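Local atomic coordinates of Wss1p (Saccharomyces cerevisiae FostersO, PDB entry 5XBN), a protein that acts as a zinc-dependent endopeptidase on DNA-binding proteins, with DNA bringing enzyme and substrate together, and takes part in repairing toxic DNA-protein cross-links. Residues L80-N85 with K89-L94; E116-L121 with N131-L136. All blocks are in the same frame, centred on the assembly; numbering follows the deposited sequence.

Interaction 1 of 2, residues L80-N85 with K89-L94; sequences LGMNVN and KIMLRL
M91 and M82, both selenomethionines, lie side by side and point the same way on one face of two antiparallel strands. The CE methyl of M91 does most of the touching: it rests 3.6 Å from SE of M82 and also reaches V84 CG2 at 3.6 Å. The bend at the end of the M91 chain (chi3 -74°) turns this methyl across the gap between the strands, while V70 and F72 of strand 66-72, the other neighbour of strand 89-96, pack against M91. Just ahead of strand 81-84, CD2 of L80 meets the aliphatic CD of R93 at 3.8 Å, approaching the guanidinium obliquely. The polar end of R93 turns to carbonyls elsewhere, NE to L79 and NH2 to P74.

The other face carries N83 and I90, where the amide ND2 lies 3.8 Å from I90 CG1. That amide is not anchored by I90: its polar partners are the backbone carbonyl of E116, the side chain of N120 and, for OD1, G87 N, so three bonds fix its rotation.

Behind these side chains, M82 and M91 exchange two backbone hydrogen bonds, each 2.9 Å between N and O, and V84 and K89 form a second hydrogen-bonded pair. N83-I90 lies between them as a non-hydrogen-bonded pair, and G81-L92 follows beyond M82-M91; there, CA of G81 sits 3.1 Å from M91 O in a CA-H...O contact. R93 N closes the ladder on L80 O at 2.8 Å, standing 38° out of the carbonyl plane, and a water donates to both L80 O and R93 O. I90 and L92 also hydrogen-bond to strand 66-72 through their backbones, and 81-84 is an edge strand. This is a beta hairpin forming the antiparallel edge of a mixed sheet, placed beside the active-site helix as in other HExxH zinc proteases.

Interaction 2 of 2, residues E116-L121 with N131-L136; sequences ELTHNL and NKLDEL. With ZN (zinc ion), chain B.
T118 and L133 bring their CA atoms to 5.9 Å where the last turn of helix 106-118 abuts helix 127-145. The first of these is the HExxH helix of a zinc metallopeptidase, and T118 sits inside that motif, with its side chain directed at the second helix. Its two branches divide the work. CG2 slides along the aliphatic start of K132, 3.9 Å from CG, whereas OG1, placed beside the backbone N by chi1 of -57°, faces CB of L133 and lies 3.3 Å from L136 CD1. The hydroxyl is satisfied by the carbonyl of L114, one turn back in its own helix, so what it offers the second helix is shape. Replacing T118 with alanine would remove both OG1 and CG2, and is likely to leave the L114 carbonyl without this hydroxyl bond and open a gap against K132 and L136. K132 carries its ammonium on to N62, and its CE passes 4.0 Å from L121 CD1. F64, in the loop after helix 56-62, touches L117, L121 and L136. The next residue after T118, H119, binds the metal: its NE2 lies 2.1 Å from zinc while its ND1 is hydrogen-bonded to the F122 carbonyl.

N83 bridges the two contacts directly, although the centres of interactions 1 and 2 are 14 Å apart: its ND2 lies 2.7 Å from E116 O and 2.8 Å from N120 OD1. The edge strand thereby holds a backbone carbonyl of the HExxH segment and a side chain just after it. E116, very probably the active-site glutamate, packs its carboxylate on the strand, with OE2 3.1 Å from G81 C and OE1 3.2 Å from M82 C. Interaction 2 holds the same helix from helix 127-145. The zinc ion, coordinated by H115, H119, H125 and a water, lies about 7 Å from the nearest atom of the N83 side chain.

Interaction 1 of 2, residues L80-N85 with K89-L94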
loop_
_atom_site.group_PDB
_atom_site.type_symbol
_atom_site.label_atom_id
_atom_site.label_comp_id
_atom_site.label_asym_id
_atom_site.label_seq_id
_atom_site.Cartn_x
_atom_site.Cartn_y
_atom_site.Cartn_z
ATOM N N LEU A 80 -8.831 6.299 2.307
ATOM C CA LEU A 80 -7.830 5.388 2.858
ATOM C C LEU A 80 -6.593 5.252 1.971
ATOM O O LEU A 80 -5.514 4.888 2.438
ATOM C CB LEU A 80 -8.439 4.006 3.070
ATOM C CG LEU A 80 -9.545 3.910 4.118
ATOM C CD1 LEU A 80 -10.034 2.476 4.230
ATOM C CD2 LEU A 80 -9.037 4.417 5.442
ATOM N N GLY A 81 -6.760 5.533 0.687
ATOM C CA GLY A 81 -5.665 5.391 -0.256
ATOM C C GLY A 81 -5.994 6.064 -1.565
ATOM O O GLY A 81 -7.138 6.437 -1.807
HETATM N N MSE A 82 -4.988 6.260 -2.410
HETATM C CA MSE A 82 -5.216 6.891 -3.702
HETATM C C MSE A 82 -4.110 6.521 -4.681
HETATM O O MSE A 82 -2.985 6.241 -4.282
HETATM C CB MSE A 82 -5.303 8.411 -3.548
HETATM C CG MSE A 82 -5.740 9.166 -4.753
HETATM SE SE MSE A 82 -6.154 10.999 -4.228
HETATM C CE MSE A 82 -7.627 10.628 -3.066
ATOM N N ASN A 83 -4.442 6.485 -5.962
ATOM C CA ASN A 83 -3.460 6.114 -6.968
ATOM C C ASN A 83 -3.432 7.199 -8.012
ATOM O O ASN A 83 -4.389 7.359 -8.765
ATOM C CB ASN A 83 -3.784 4.747 -7.588
ATOM C CG ASN A 83 -2.736 4.292 -8.605
ATOM O OD1 ASN A 83 -2.179 5.097 -9.352
ATOM N ND2 ASN A 83 -2.471 2.986 -8.638
ATOM N N VAL A 84 -2.330 7.941 -8.046
ATOM C CA VAL A 84 -2.145 9.017 -9.011
ATOM C C VAL A 84 -1.387 8.517 -10.229
ATOM O O VAL A 84 -0.297 7.972 -10.094
ATOM C CB VAL A 84 -1.376 10.210 -8.377
ATOM C CG1 VAL A 84 -1.129 11.304 -9.411
ATOM C CG2 VAL A 84 -2.146 10.754 -7.169
ATOM N N ASN A 85 -1.987 8.684 -11.408
ATOM C CA ASN A 85 -1.352 8.324 -12.681
ATOM C C ASN A 85 -0.896 6.869 -12.792
ATOM O O ASN A 85 0.249 6.613 -13.178
ATOM C CB ASN A 85 -0.146 9.233 -12.939
ATOM C CG ASN A 85 -0.549 10.641 -13.336
ATOM O OD1 ASN A 85 -1.466 10.828 -14.132
ATOM N ND2 ASN A 85 0.133 11.640 -12.779
ATOM N N LYS A 89 2.250 7.598 -8.230
ATOM C CA LYS A 89 2.215 7.801 -6.784
ATOM C C LYS A 89 1.048 7.039 -6.191
ATOM O O LYS A 89 -0.087 7.160 -6.657
ATOM C CB LYS A 89 2.112 9.297 -6.447
ATOM C CG LYS A 89 2.242 9.598 -4.948
ATOM C CD LYS A 89 2.017 11.079 -4.637
ATOM C CE LYS A 89 3.105 11.960 -5.198
ATOM N NZ LYS A 89 2.814 13.411 -4.937
ATOM N N ILE A 90 1.329 6.223 -5.178
ATOM C CA ILE A 90 0.256 5.638 -4.397
ATOM C C ILE A 90 0.351 6.221 -3.012
ATOM O O ILE A 90 1.430 6.231 -2.427
ATOM C CB ILE A 90 0.334 4.103 -4.347
ATOM C CG1 ILE A 90 -0.142 3.540 -5.684
ATOM C CG2 ILE A 90 -0.577 3.561 -3.245
ATOM C CD1 ILE A 90 -0.024 2.032 -5.774
HETATM N N MSE A 91 -0.763 6.775 -2.533
HETATM C CA MSE A 91 -0.838 7.307 -1.176
HETATM C C MSE A 91 -1.618 6.345 -0.294
HETATM O O MSE A 91 -2.637 5.803 -0.708
HETATM C CB MSE A 91 -1.470 8.708 -1.180
HETATM C CG MSE A 91 -0.612 9.690 -1.950
HETATM SE SE MSE A 91 -1.258 11.521 -2.260
HETATM C CE MSE A 91 -2.576 11.132 -3.598
ATOM N N LEU A 92 -1.114 6.114 0.914
ATOM C CA LEU A 92 -1.773 5.241 1.880
ATOM C C LEU A 92 -1.985 5.963 3.193
ATOM O O LEU A 92 -1.058 6.568 3.712
ATOM C CB LEU A 92 -0.936 3.987 2.155
ATOM C CG LEU A 92 -0.651 2.955 1.057
ATOM C CD1 LEU A 92 0.247 1.845 1.637
ATOM C CD2 LEU A 92 -1.951 2.394 0.528
ATOM N N ARG A 93 -3.189 5.871 3.741
ATOM C CA ARG A 93 -3.430 6.272 5.123
ATOM C C ARG A 93 -2.876 5.195 6.042
ATOM O O ARG A 93 -3.242 4.028 5.908
ATOM C CB ARG A 93 -4.920 6.477 5.390
ATOM C CG ARG A 93 -5.204 6.905 6.832
ATOM C CD ARG A 93 -6.701 6.854 7.133
ATOM N NE ARG A 93 -7.465 7.900 6.452
ATOM C CZ ARG A 93 -7.609 9.140 6.906
ATOM N NH1 ARG A 93 -7.031 9.506 8.043
ATOM N NH2 ARG A 93 -8.336 10.015 6.228
ATOM N N LEU A 94 -1.984 5.580 6.953
ATOM C CA LEU A 94 -1.373 4.638 7.892
ATOM C C LEU A 94 -1.971 4.747 9.290
ATOM O O LEU A 94 -1.834 3.841 10.104
ATOM C CB LEU A 94 0.135 4.877 7.996
ATOM C CG LEU A 94 0.983 4.758 6.734
ATOM C CD1 LEU A 94 2.438 4.988 7.095
ATOM C CD2 LEU A 94 0.803 3.400 6.067
HETATM O O HOH W 1 -4.720 2.661 4.117
#

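Interaction 2 of 2, residues E116-L121 with N131-L136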
loop_
_atom_site.group_PDB
_atom_site.type_symbol
_atom_site.label_atom_id
_atom_site.label_comp_id
_atom_site.label_asym_id
_atom_site.label_seq_id
_atom_site.Cartn_x
_atom_site.Cartn_y
_atom_site.Cartn_z
ATOM N N GLU A 116 -5.206 -0.170 -4.307
ATOM C CA GLU A 116 -4.563 0.856 -5.119
ATOM C C GLU A 116 -3.684 0.288 -6.223
ATOM O O GLU A 116 -3.596 0.886 -7.281
ATOM C CB GLU A 116 -3.740 1.805 -4.242
ATOM C CG GLU A 116 -4.589 2.493 -3.166
ATOM C CD GLU A 116 -5.762 3.265 -3.728
ATOM O OE1 GLU A 116 -5.702 3.712 -4.890
ATOM O OE2 GLU A 116 -6.748 3.448 -2.997
ATOM N N LEU A 117 -3.033 -0.853 -5.983
ATOM C CA LEU A 117 -2.277 -1.512 -7.051
ATOM C C LEU A 117 -3.195 -1.913 -8.199
ATOM O O LEU A 117 -2.811 -1.865 -9.355
ATOM C CB LEU A 117 -1.537 -2.747 -6.524
ATOM C CG LEU A 117 -0.274 -2.401 -5.727
ATOM C CD1 LEU A 117 0.268 -3.659 -5.056
ATOM C CD2 LEU A 117 0.778 -1.762 -6.658
ATOM N N THR A 118 -4.413 -2.318 -7.873
ATOM C CA THR A 118 -5.368 -2.708 -8.909
ATOM C C THR A 118 -5.625 -1.529 -9.856
ATOM O O THR A 118 -5.809 -1.723 -11.049
ATOM C CB THR A 118 -6.687 -3.210 -8.278
ATOM O OG1 THR A 118 -6.406 -4.312 -7.399
ATOM C CG2 THR A 118 -7.666 -3.676 -9.337
ATOM N N HIS A 119 -5.581 -0.309 -9.317
ATOM C CA HIS A 119 -5.758 0.905 -10.119
ATOM C C HIS A 119 -4.573 1.220 -11.049
ATOM O O HIS A 119 -4.669 2.125 -11.881
ATOM C CB HIS A 119 -6.011 2.117 -9.204
ATOM C CG HIS A 119 -7.404 2.190 -8.652
ATOM N ND1 HIS A 119 -8.527 2.020 -9.436
ATOM C CD2 HIS A 119 -7.854 2.421 -7.397
ATOM C CE1 HIS A 119 -9.607 2.143 -8.683
ATOM N NE2 HIS A 119 -9.228 2.395 -7.441
ATOM N N ASN A 120 -3.459 0.501 -10.917
ATOM C CA ASN A 120 -2.413 0.569 -11.954
ATOM C C ASN A 120 -2.966 0.097 -13.290
ATOM O O ASN A 120 -2.516 0.535 -14.358
ATOM C CB ASN A 120 -1.189 -0.288 -11.586
ATOM C CG ASN A 120 -0.238 0.419 -10.638
ATOM O OD1 ASN A 120 -0.648 1.284 -9.849
ATOM N ND2 ASN A 120 1.042 0.053 -10.706
ATOM N N LEU A 121 -3.949 -0.801 -13.225
ATOM C CA LEU A 121 -4.533 -1.405 -14.425
ATOM C C LEU A 121 -5.922 -0.883 -14.749
ATOM O O LEU A 121 -6.248 -0.645 -15.916
ATOM C CB LEU A 121 -4.630 -2.924 -14.280
ATOM C CG LEU A 121 -3.343 -3.741 -14.243
ATOM C CD1 LEU A 121 -3.660 -5.196 -13.909
ATOM C CD2 LEU A 121 -2.629 -3.644 -15.571
ATOM N N ASN A 131 -12.703 -8.060 -9.819
ATOM C CA ASN A 131 -12.185 -9.386 -10.127
ATOM C C ASN A 131 -10.688 -9.456 -9.891
ATOM O O ASN A 131 -10.175 -10.373 -9.254
ATOM C CB ASN A 131 -12.471 -9.771 -11.580
ATOM C CG ASN A 131 -11.857 -11.102 -11.928
ATOM O OD1 ASN A 131 -12.251 -12.127 -11.384
ATOM N ND2 ASN A 131 -10.849 -11.091 -12.781
ATOM N N LYS A 132 -9.985 -8.458 -10.407
ATOM C CA LYS A 132 -8.544 -8.389 -10.239
ATOM C C LYS A 132 -8.152 -8.231 -8.768
ATOM O O LYS A 132 -7.224 -8.895 -8.294
ATOM C CB LYS A 132 -7.983 -7.230 -11.068
ATOM C CG LYS A 132 -6.478 -7.062 -10.942
ATOM C CD LYS A 132 -5.759 -8.231 -11.554
ATOM C CE LYS A 132 -4.274 -8.155 -11.301
ATOM N NZ LYS A 132 -3.614 -9.283 -12.021
ATOM N N LEU A 133 -8.861 -7.363 -8.043
ATOM C CA LEU A 133 -8.519 -7.116 -6.644
ATOM C C LEU A 133 -8.702 -8.398 -5.842
ATOM O O LEU A 133 -7.901 -8.729 -4.972
ATOM C CB LEU A 133 -9.368 -5.979 -6.068
ATOM C CG LEU A 133 -9.263 -5.756 -4.564
ATOM C CD1 LEU A 133 -7.806 -5.554 -4.146
ATOM C CD2 LEU A 133 -10.121 -4.568 -4.157
ATOM N N ASP A 134 -9.765 -9.126 -6.148
ATOM C CA ASP A 134 -9.997 -10.411 -5.501
ATOM C C ASP A 134 -8.857 -11.401 -5.763
ATOM O O ASP A 134 -8.407 -12.088 -4.840
ATOM C CB ASP A 134 -11.329 -10.982 -5.967
ATOM C CG ASP A 134 -11.549 -12.378 -5.468
ATOM O OD1 ASP A 134 -11.896 -12.528 -4.277
ATOM O OD2 ASP A 134 -11.355 -13.311 -6.265
ATOM N N GLU A 135 -8.361 -11.459 -7.001
ATOM C CA GLU A 135 -7.200 -12.300 -7.301
ATOM C C GLU A 135 -5.956 -11.862 -6.533
ATOM O O GLU A 135 -5.195 -12.706 -6.051
ATOM C CB GLU A 135 -6.875 -12.306 -8.798
ATOM C CG GLU A 135 -7.927 -12.989 -9.675
ATOM C CD GLU A 135 -8.084 -14.467 -9.354
ATOM O OE1 GLU A 135 -7.052 -15.153 -9.135
ATOM O OE2 GLU A 135 -9.240 -14.948 -9.325
ATOM N N LEU A 136 -5.736 -10.551 -6.424
ATOM C CA LEU A 136 -4.536 -10.072 -5.730
ATOM C C LEU A 136 -4.578 -10.384 -4.248
ATOM O O LEU A 136 -3.582 -10.819 -3.659
ATOM C CB LEU A 136 -4.359 -8.567 -5.939
ATOM C CG LEU A 136 -4.104 -8.175 -7.392
ATOM C CD1 LEU A 136 -4.029 -6.655 -7.512
ATOM C CD2 LEU A 136 -2.843 -8.824 -7.949
HETATM ZN ZN ZN B . -10.516 2.628 -5.849
HETATM O O HOH W 2 -10.880 4.420 -5.135
#